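Local atomic coordinates of putative c-1-tetrahydrofolate synthase, cytoplasmic (Leishmania major, PDB entry 4A26), a protein that probably catalyses both the NAD(P)+-dependent oxidation of N5,N10-methylenetetrahydrofolate and the hydrolysis of the resulting methenyl compound, in one-carbon metabolism. Residues P38-I44 and C96-Q102; M218-V224 and V255-C259; I229-V235 and R266-S271. The contacts are given in a common frame with arbitrary orientation. Numbering follows the deposited sequence.

Contact 1: residues P38-I44 and C96-Q102; sequences PGLASII and CHGIIVQ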
loop_
_atom_site.group_PDB
_atom_site.type_symbol
_atom_site.label_atom_id
_atom_site.label_comp_id
_atom_site.label_asym_id
_atom_site.label_seq_id
_atom_site.Cartn_x
_atom_site.Cartn_y
_atom_site.Cartn_z
ATOM N N PRO A 38 14.613 2.004 25.725
ATOM C CA PRO A 38 14.364 2.586 24.410
ATOM C C PRO A 38 14.532 4.096 24.400
ATOM O O PRO A 38 14.287 4.762 25.407
ATOM C CB PRO A 38 12.900 2.223 24.118
ATOM C CG PRO A 38 12.490 1.253 25.179
ATOM C CD PRO A 38 13.373 1.518 26.351
ATOM N N GLY A 39 14.942 4.623 23.252
ATOM C CA GLY A 39 15.111 6.051 23.066
ATOM C C GLY A 39 14.227 6.520 21.931
ATOM O O GLY A 39 14.308 5.998 20.821
ATOM N N LEU A 40 13.362 7.484 22.222
ATOM C CA LEU A 40 12.603 8.177 21.197
ATOM C C LEU A 40 13.267 9.519 20.950
ATOM O O LEU A 40 13.369 10.344 21.857
ATOM C CB LEU A 40 11.158 8.389 21.644
ATOM C CG LEU A 40 10.244 9.054 20.618
ATOM C CD1 LEU A 40 10.258 8.283 19.298
ATOM C CD2 LEU A 40 8.835 9.165 21.169
ATOM N N ALA A 41 13.730 9.722 19.720
ATOM C CA ALA A 41 14.380 10.959 19.328
ATOM C C ALA A 41 13.451 11.773 18.447
ATOM O O ALA A 41 12.715 11.220 17.634
ATOM C CB ALA A 41 15.671 10.662 18.590
ATOM N N SER A 42 13.484 13.091 18.616
ATOM C CA SER A 42 12.736 13.993 17.749
ATOM C C SER A 42 13.636 15.112 17.246
ATOM O O SER A 42 14.593 15.499 17.919
ATOM C CB SER A 42 11.523 14.578 18.479
ATOM O OG SER A 42 11.919 15.305 19.624
ATOM N N ILE A 43 13.328 15.612 16.053
ATOM C CA ILE A 43 13.977 16.796 15.520
ATOM C C ILE A 43 12.905 17.841 15.242
ATOM O O ILE A 43 11.931 17.569 14.549
ATOM C CB ILE A 43 14.770 16.491 14.231
ATOM C CG1 ILE A 43 15.882 15.480 14.513
ATOM C CG2 ILE A 43 15.388 17.758 13.681
ATOM C CD1 ILE A 43 16.625 15.019 13.276
ATOM N N ILE A 44 13.081 19.026 15.815
ATOM C CA ILE A 44 12.208 20.159 15.548
ATOM C C ILE A 44 13.081 21.309 15.056
ATOM O O ILE A 44 14.174 21.537 15.582
ATOM C CB ILE A 44 11.390 20.576 16.799
ATOM C CG1 ILE A 44 10.355 21.644 16.436
ATOM C CG2 ILE A 44 12.301 21.083 17.910
ATOM C CD1 ILE A 44 9.535 22.119 17.619
ATOM N N CYS A 96 19.303 5.721 20.514
ATOM C CA CYS A 96 18.074 6.199 19.901
ATOM C C CYS A 96 17.546 5.149 18.935
ATOM O O CYS A 96 18.248 4.739 18.009
ATOM C CB CYS A 96 18.349 7.511 19.161
ATOM S SG CYS A 96 17.332 7.789 17.702
ATOM N N HIS A 97 16.306 4.721 19.159
ATOM C CA HIS A 97 15.690 3.638 18.386
ATOM C C HIS A 97 14.569 4.132 17.483
ATOM O O HIS A 97 14.343 3.566 16.418
ATOM C CB HIS A 97 15.170 2.558 19.334
ATOM C CG HIS A 97 16.217 2.024 20.258
ATOM N ND1 HIS A 97 16.602 2.686 21.403
ATOM C CD2 HIS A 97 16.979 0.909 20.195
ATOM C CE1 HIS A 97 17.550 1.998 22.011
ATOM N NE2 HIS A 97 17.799 0.915 21.297
ATOM N N GLY A 98 13.862 5.172 17.918
ATOM C CA GLY A 98 12.843 5.833 17.101
ATOM C C GLY A 98 13.264 7.256 16.775
ATOM O O GLY A 98 13.887 7.938 17.601
ATOM N N ILE A 99 12.929 7.699 15.565
ATOM C CA ILE A 99 13.287 9.036 15.090
ATOM C C ILE A 99 12.100 9.678 14.390
ATOM O O ILE A 99 11.633 9.174 13.371
ATOM C CB ILE A 99 14.480 8.989 14.104
ATOM C CG1 ILE A 99 15.749 8.510 14.816
ATOM C CG2 ILE A 99 14.725 10.362 13.488
ATOM C CD1 ILE A 99 16.942 8.309 13.891
ATOM N N ILE A 100 11.607 10.782 14.946
ATOM C CA ILE A 100 10.576 11.583 14.283
ATOM C C ILE A 100 11.076 13.005 14.036
ATOM O O ILE A 100 11.799 13.569 14.853
ATOM C CB ILE A 100 9.245 11.626 15.075
ATOM C CG1 ILE A 100 9.459 12.094 16.520
ATOM C CG2 ILE A 100 8.596 10.263 15.071
ATOM C CD1 ILE A 100 8.197 12.616 17.188
ATOM N N VAL A 101 10.703 13.557 12.886
ATOM C CA VAL A 101 10.956 14.951 12.570
ATOM C C VAL A 101 9.628 15.665 12.673
ATOM O O VAL A 101 8.685 15.322 11.957
ATOM C CB VAL A 101 11.508 15.117 11.149
ATOM C CG1 VAL A 101 11.502 16.580 10.750
ATOM C CG2 VAL A 101 12.914 14.540 11.060
ATOM N N GLN A 102 9.550 16.645 13.570
ATOM C CA GLN A 102 8.292 17.339 13.838
ATOM C C GLN A 102 7.914 18.236 12.668
ATOM O O GLN A 102 8.706 19.080 12.241
ATOM C CB GLN A 102 8.396 18.164 15.120
ATOM C CG GLN A 102 7.065 18.732 15.609
ATOM C CD GLN A 102 6.042 17.654 15.940
ATOM O OE1 GLN A 102 6.381 16.604 16.500
ATOM N NE2 GLN A 102 4.781 17.913 15.599
#
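Two neighbouring parallel strands of the catalytic domain, 39-44 and 98-101, form this buried contact, the middle and an outer strand of a three-stranded sheet in an alpha/beta layering. The strand axes approach to 4.6 Å at an angle of 18°. Hydrogen bonds follow the usual parallel pattern, Leu40 to Ile43 bridging Gly98 to Val101. Ala41 N donates to Gly98 O (2.8 Å) while Ala41 O accepts from Ile100 N (2.9 Å); likewise Ile43 N donates to Ile100 O (2.8 Å) and Ile43 O accepts from Gln102 N (2.7 Å). At the start of the pairing Gly39 O takes both His97 N (2.9 Å) and Gly98 N (3.1 Å), and the imidazole atom His97 ND1 accepts Gly39 N (3.2 Å). Glycine suits position 39, since a CB there would lie tight against Cys96 CA. On one face Ala41 CB meets Cys96 SG at 3.4 Å and Ile43 rests beside Val101; on the other Ser42 lies against Ile100, its hydroxyl hydrogen-bonded to His59. Helix 80-91 packs against Ile43 and Ile99, helices 49-64 and 279-297 meet the face of Leu40 and Ile100, and strand 68-74 pairs with the other edge of 39-45.

Contact 2: residues M218-V224 and V255-C259; sequences MGQPGYV and VGDVC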
loop_
_atom_site.group_PDB
_atom_site.type_symbol
_atom_site.label_atom_id
_atom_site.label_comp_id
_atom_site.label_asym_id
_atom_site.label_seq_id
_atom_site.Cartn_x
_atom_site.Cartn_y
_atom_site.Cartn_z
ATOM N N MET A 218 -12.442 11.825 6.890
ATOM C CA MET A 218 -12.469 12.833 5.822
ATOM C C MET A 218 -11.989 14.193 6.317
ATOM O O MET A 218 -11.335 14.916 5.573
ATOM C CB MET A 218 -13.869 12.956 5.202
ATOM C CG MET A 218 -14.248 11.794 4.296
ATOM S SD MET A 218 -14.046 12.115 2.528
ATOM C CE MET A 218 -12.384 12.794 2.441
ATOM N N GLY A 219 -12.311 14.521 7.567
ATOM C CA GLY A 219 -11.960 15.811 8.172
ATOM C C GLY A 219 -13.027 16.888 8.024
ATOM O O GLY A 219 -12.720 18.079 8.088
ATOM N N GLN A 220 -14.277 16.461 7.830
ATOM C CA GLN A 220 -15.429 17.356 7.690
ATOM C C GLN A 220 -16.276 17.312 8.960
ATOM O O GLN A 220 -16.885 16.287 9.244
ATOM C CB GLN A 220 -16.303 16.895 6.521
ATOM C CG GLN A 220 -15.879 17.417 5.157
ATOM C CD GLN A 220 -16.476 18.769 4.811
ATOM O OE1 GLN A 220 -16.092 19.375 3.819
ATOM N NE2 GLN A 220 -17.420 19.240 5.619
ATOM N N PRO A 221 -16.351 18.422 9.712
ATOM C CA PRO A 221 -17.100 18.355 10.968
ATOM C C PRO A 221 -18.575 17.995 10.788
ATOM O O PRO A 221 -19.283 18.662 10.043
ATOM C CB PRO A 221 -16.954 19.767 11.548
ATOM C CG PRO A 221 -16.593 20.625 10.403
ATOM C CD PRO A 221 -15.815 19.770 9.464
ATOM N N GLY A 222 -19.003 16.923 11.451
ATOM C CA GLY A 222 -20.413 16.557 11.560
ATOM C C GLY A 222 -21.121 16.328 10.242
ATOM O O GLY A 222 -22.107 17.006 9.940
ATOM N N TYR A 223 -20.633 15.372 9.456
ATOM C CA TYR A 223 -21.239 15.090 8.156
ATOM C C TYR A 223 -21.750 13.654 7.991
ATOM O O TYR A 223 -22.637 13.417 7.168
ATOM C CB TYR A 223 -20.271 15.471 7.032
ATOM C CG TYR A 223 -19.605 14.321 6.311
ATOM C CD1 TYR A 223 -20.239 13.689 5.247
ATOM C CD2 TYR A 223 -18.329 13.896 6.658
ATOM C CE1 TYR A 223 -19.633 12.650 4.563
ATOM C CE2 TYR A 223 -17.713 12.852 5.973
ATOM C CZ TYR A 223 -18.372 12.237 4.927
ATOM O OH TYR A 223 -17.784 11.204 4.234
ATOM N N VAL A 224 -21.203 12.704 8.749
ATOM C CA VAL A 224 -21.719 11.338 8.725
ATOM C C VAL A 224 -22.979 11.281 9.583
ATOM O O VAL A 224 -22.906 11.330 10.812
ATOM C CB VAL A 224 -20.701 10.299 9.245
ATOM C CG1 VAL A 224 -21.215 8.891 8.981
ATOM C CG2 VAL A 224 -19.339 10.496 8.591
ATOM N N VAL A 255 -14.706 18.997 16.958
ATOM C CA VAL A 255 -15.900 18.267 16.541
ATOM C C VAL A 255 -15.531 17.256 15.458
ATOM O O VAL A 255 -14.816 17.589 14.512
ATOM C CB VAL A 255 -16.971 19.222 15.989
ATOM C CG1 VAL A 255 -18.339 18.557 16.016
ATOM C CG2 VAL A 255 -16.996 20.513 16.789
ATOM N N GLY A 256 -16.027 16.029 15.598
ATOM C CA GLY A 256 -15.695 14.947 14.680
ATOM C C GLY A 256 -16.540 14.922 13.419
ATOM O O GLY A 256 -17.483 15.699 13.271
ATOM N N ASP A 257 -16.187 14.016 12.510
ATOM C CA ASP A 257 -16.926 13.806 11.263
ATOM C C ASP A 257 -18.334 13.266 11.496
ATOM O O ASP A 257 -19.249 13.536 10.716
ATOM C CB ASP A 257 -16.179 12.824 10.353
ATOM C CG ASP A 257 -15.028 13.466 9.597
ATOM O OD1 ASP A 257 -14.488 14.491 10.054
ATOM O OD2 ASP A 257 -14.657 12.923 8.532
ATOM N N VAL A 258 -18.495 12.493 12.563
ATOM C CA VAL A 258 -19.742 11.800 12.837
ATOM C C VAL A 258 -20.632 12.644 13.726
ATOM O O VAL A 258 -20.145 13.305 14.637
ATOM C CB VAL A 258 -19.476 10.456 13.538
ATOM C CG1 VAL A 258 -20.779 9.712 13.787
ATOM C CG2 VAL A 258 -18.506 9.611 12.709
ATOM N N CYS A 259 -21.933 12.635 13.440
ATOM C CA CYS A 259 -22.922 13.197 14.350
ATOM C C CYS A 259 -23.149 12.174 15.448
ATOM O O CYS A 259 -23.902 11.214 15.274
ATOM C CB CYS A 259 -24.229 13.503 13.623
ATOM S SG CYS A 259 -24.062 14.774 12.372
#
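A single backbone carbonyl can gather two successive amides, and Asp257 O does so here, receiving both Tyr223 N (2.6 Å) and Val224 N (2.9 Å). Beside it Gly222 N donates to Gly256 O (2.7 Å). The carboxylate of Asp257 works at the other end of 218-224: its OD2 accepts from Gly219 N at 3.0 Å and, weakly, from Met218 N at 3.0 Å, and a further weak bond joins Gly219 N to Asp257 OD1 at 3.3 Å. Side chain and carbonyl of one residue thus hold both ends of the loop. Cys259 N reaches Val224 O (3.1 Å) with an almost linear geometry, just as Cys259 takes the N-cap position of helix 260-263. CA-H...O contacts, such as Asp257 CA to Gln220 O at 3.2 Å, add to this polar network. At the backbone angles of Gly219 a CB would jam against the preceding carbonyl; Gly222 has a positive phi, which glycine adopts more easily. Apolar packing flanks the network, with Val224 CB 4.2 Å from Val258 CG2 and Pro221 beside Val255. Met218, Tyr223 and Val224 also touch Leu171 of strand 167-171. Loop 218-224 follows strand 213-216 at the C-terminal end of a Rossmann-type parallel sheet, where relatives bind NAD(P), whereas 255-259 follows the antiparallel pair 241-243 and 253-255.

Contact 3: residues I229-V235 and R266-S271; sequences IKEGAAV and RAAWIS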
loop_
_atom_site.group_PDB
_atom_site.type_symbol
_atom_site.label_atom_id
_atom_site.label_comp_id
_atom_site.label_asym_id
_atom_site.label_seq_id
_atom_site.Cartn_x
_atom_site.Cartn_y
_atom_site.Cartn_z
ATOM N N ILE A 229 -25.455 4.852 9.158
ATOM C CA ILE A 229 -24.713 3.816 9.865
ATOM C C ILE A 229 -25.598 2.587 10.017
ATOM O O ILE A 229 -26.750 2.702 10.425
ATOM C CB ILE A 229 -24.261 4.298 11.274
ATOM C CG1 ILE A 229 -23.557 5.662 11.192
ATOM C CG2 ILE A 229 -23.361 3.264 11.934
ATOM C CD1 ILE A 229 -22.589 5.808 10.038
ATOM N N LYS A 230 -25.059 1.420 9.679
ATOM C CA LYS A 230 -25.789 0.166 9.812
ATOM C C LYS A 230 -26.059 -0.123 11.280
ATOM O O LYS A 230 -25.183 0.048 12.132
ATOM C CB LYS A 230 -24.984 -0.979 9.199
ATOM C CG LYS A 230 -25.656 -2.351 9.224
ATOM C CD LYS A 230 -24.641 -3.444 8.886
ATOM C CE LYS A 230 -25.272 -4.829 8.860
ATOM N NZ LYS A 230 -24.252 -5.882 8.589
ATOM N N GLU A 231 -27.274 -0.575 11.567
ATOM C CA GLU A 231 -27.691 -0.875 12.933
ATOM C C GLU A 231 -26.792 -1.962 13.533
ATOM O O GLU A 231 -26.784 -3.095 13.058
ATOM C CB GLU A 231 -29.159 -1.313 12.935
ATOM C CG GLU A 231 -29.891 -1.091 14.236
ATOM C CD GLU A 231 -31.388 -1.287 14.089
ATOM O OE1 GLU A 231 -31.962 -0.761 13.110
ATOM O OE2 GLU A 231 -31.993 -1.973 14.943
ATOM N N GLY A 232 -26.023 -1.595 14.557
ATOM C CA GLY A 232 -25.083 -2.507 15.222
ATOM C C GLY A 232 -23.629 -2.311 14.815
ATOM O O GLY A 232 -22.747 -3.040 15.273
ATOM N N ALA A 233 -23.373 -1.317 13.965
ATOM C CA ALA A 233 -22.034 -1.076 13.427
ATOM C C ALA A 233 -21.084 -0.519 14.478
ATOM O O ALA A 233 -21.511 -0.071 15.546
ATOM C CB ALA A 233 -22.106 -0.116 12.242
ATOM N N ALA A 234 -19.794 -0.560 14.162
ATOM C CA ALA A 234 -18.765 0.059 14.984
ATOM C C ALA A 234 -18.248 1.261 14.218
ATOM O O ALA A 234 -17.822 1.128 13.068
ATOM C CB ALA A 234 -17.639 -0.916 15.260
ATOM N N VAL A 235 -18.293 2.433 14.849
ATOM C CA VAL A 235 -17.879 3.670 14.199
ATOM C C VAL A 235 -16.698 4.311 14.923
ATOM O O VAL A 235 -16.791 4.623 16.109
ATOM C CB VAL A 235 -19.041 4.680 14.142
ATOM C CG1 VAL A 235 -18.608 5.950 13.401
ATOM C CG2 VAL A 235 -20.252 4.058 13.473
ATOM N N ARG A 266 -28.107 4.054 16.654
ATOM C CA ARG A 266 -28.008 2.941 15.697
ATOM C C ARG A 266 -26.769 2.059 15.878
ATOM O O ARG A 266 -26.852 0.844 15.720
ATOM C CB ARG A 266 -28.046 3.481 14.266
ATOM C CG ARG A 266 -29.441 3.593 13.691
ATOM C CD ARG A 266 -29.419 4.215 12.314
ATOM N NE ARG A 266 -30.487 3.689 11.464
ATOM C CZ ARG A 266 -30.362 2.681 10.598
ATOM N NH1 ARG A 266 -29.208 2.047 10.434
ATOM N NH2 ARG A 266 -31.411 2.299 9.880
ATOM N N ALA A 267 -25.629 2.666 16.196
ATOM C CA ALA A 267 -24.375 1.926 16.360
ATOM C C ALA A 267 -24.368 1.068 17.623
ATOM O O ALA A 267 -25.112 1.327 18.566
ATOM C CB ALA A 267 -23.191 2.891 16.383
ATOM N N ALA A 268 -23.525 0.038 17.622
ATOM C CA ALA A 268 -23.250 -0.753 18.821
ATOM C C ALA A 268 -22.027 -0.196 19.548
ATOM O O ALA A 268 -21.984 -0.177 20.781
ATOM C CB ALA A 268 -23.030 -2.214 18.457
ATOM N N TRP A 269 -21.032 0.241 18.776
ATOM C CA TRP A 269 -19.837 0.870 19.323
ATOM C C TRP A 269 -19.506 2.148 18.560
ATOM O O TRP A 269 -19.689 2.220 17.345
ATOM C CB TRP A 269 -18.648 -0.087 19.243
ATOM C CG TRP A 269 -18.743 -1.248 20.168
ATOM C CD1 TRP A 269 -19.335 -2.455 19.917
ATOM C CD2 TRP A 269 -18.220 -1.325 21.503
ATOM N NE1 TRP A 269 -19.212 -3.276 21.018
ATOM C CE2 TRP A 269 -18.532 -2.608 22.002
ATOM C CE3 TRP A 269 -17.521 -0.432 22.326
ATOM C CZ2 TRP A 269 -18.172 -3.021 23.285
ATOM C CZ3 TRP A 269 -17.159 -0.846 23.606
ATOM C CH2 TRP A 269 -17.488 -2.129 24.072
ATOM N N ILE A 270 -19.011 3.149 19.280
ATOM C CA ILE A 270 -18.599 4.410 18.676
ATOM C C ILE A 270 -17.505 5.070 19.521
ATOM O O ILE A 270 -17.446 4.870 20.733
ATOM C CB ILE A 270 -19.814 5.352 18.496
ATOM C CG1 ILE A 270 -19.441 6.588 17.681
ATOM C CG2 ILE A 270 -20.381 5.765 19.838
ATOM C CD1 ILE A 270 -20.631 7.216 16.995
ATOM N N SER A 271 -16.618 5.826 18.876
ATOM C CA SER A 271 -15.594 6.601 19.581
ATOM C C SER A 271 -15.834 8.084 19.328
ATOM O O SER A 271 -15.765 8.535 18.183
ATOM C CB SER A 271 -14.198 6.223 19.100
ATOM O OG SER A 271 -14.002 6.654 17.766
#
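In the Rossmann-type NAD(P)-binding domain, this contact pairs parallel strands 234-237 and 269-271 and adds the irregular lead-in to each. Ala267 shows how such a seam is filled: its CB sits 3.5 Å from Ala233 O and rests over the shallow groove where Val235 CG2 (4.3 Å from it) and Ile229 CG2 (4.5 Å) meet. Further along, Val235 CB meets Ile270 CG1 at 4.0 Å; on the opposite face little Ala234 leaves room for the base of Trp269, their CB atoms 4.2 Å apart, while the indole leads away towards Ile9. Before the strand the chain makes a type II turn from Lys230 to Ala233. Gly232, where a CB would jam against the preceding carbonyl, donates its N to Arg266 O (2.8 Å). The long Arg266 side chain lies along the outside of this turn, with Glu231 OE1 over one face of its guanidinium, too far for a salt bridge. Ala233 O is a bifurcated acceptor for Ala268 N (2.9 Å) and Trp269 N (3.3 Å); the ladder continues with Val235 N to Trp269 O (2.9 Å) and Ser271 N to Val235 O (3.0 Å). Arg266 NH1 meets Ile229 O at 2.5 Å in a weak hydrogen bond.

Overall arrangement
The three contacts divide between the enzyme's two domains. Contact 1 belongs to the catalytic domain and lies on the far side of the chain's centre from the others: its centre is about 32 Å from that of contact 2 and about 37 Å from that of contact 3. Contacts 2 and 3 are interleaved in sequence within the NAD(P)-binding domain, with centres about 15 Å apart. Val224 CG1 lies 3.5 Å from Ile229 CD1, and Val258 CG2 lies 3.7 Å from Val235 CG1. Asp237 connects them too, its carboxylate binding the amides of Asp257 and Val258 while its own amide meets Ser271 OG. The coordinates given include no cofactor or substrate, but contact 2 is probably the nearer to the NAD(P) site, judging from relatives.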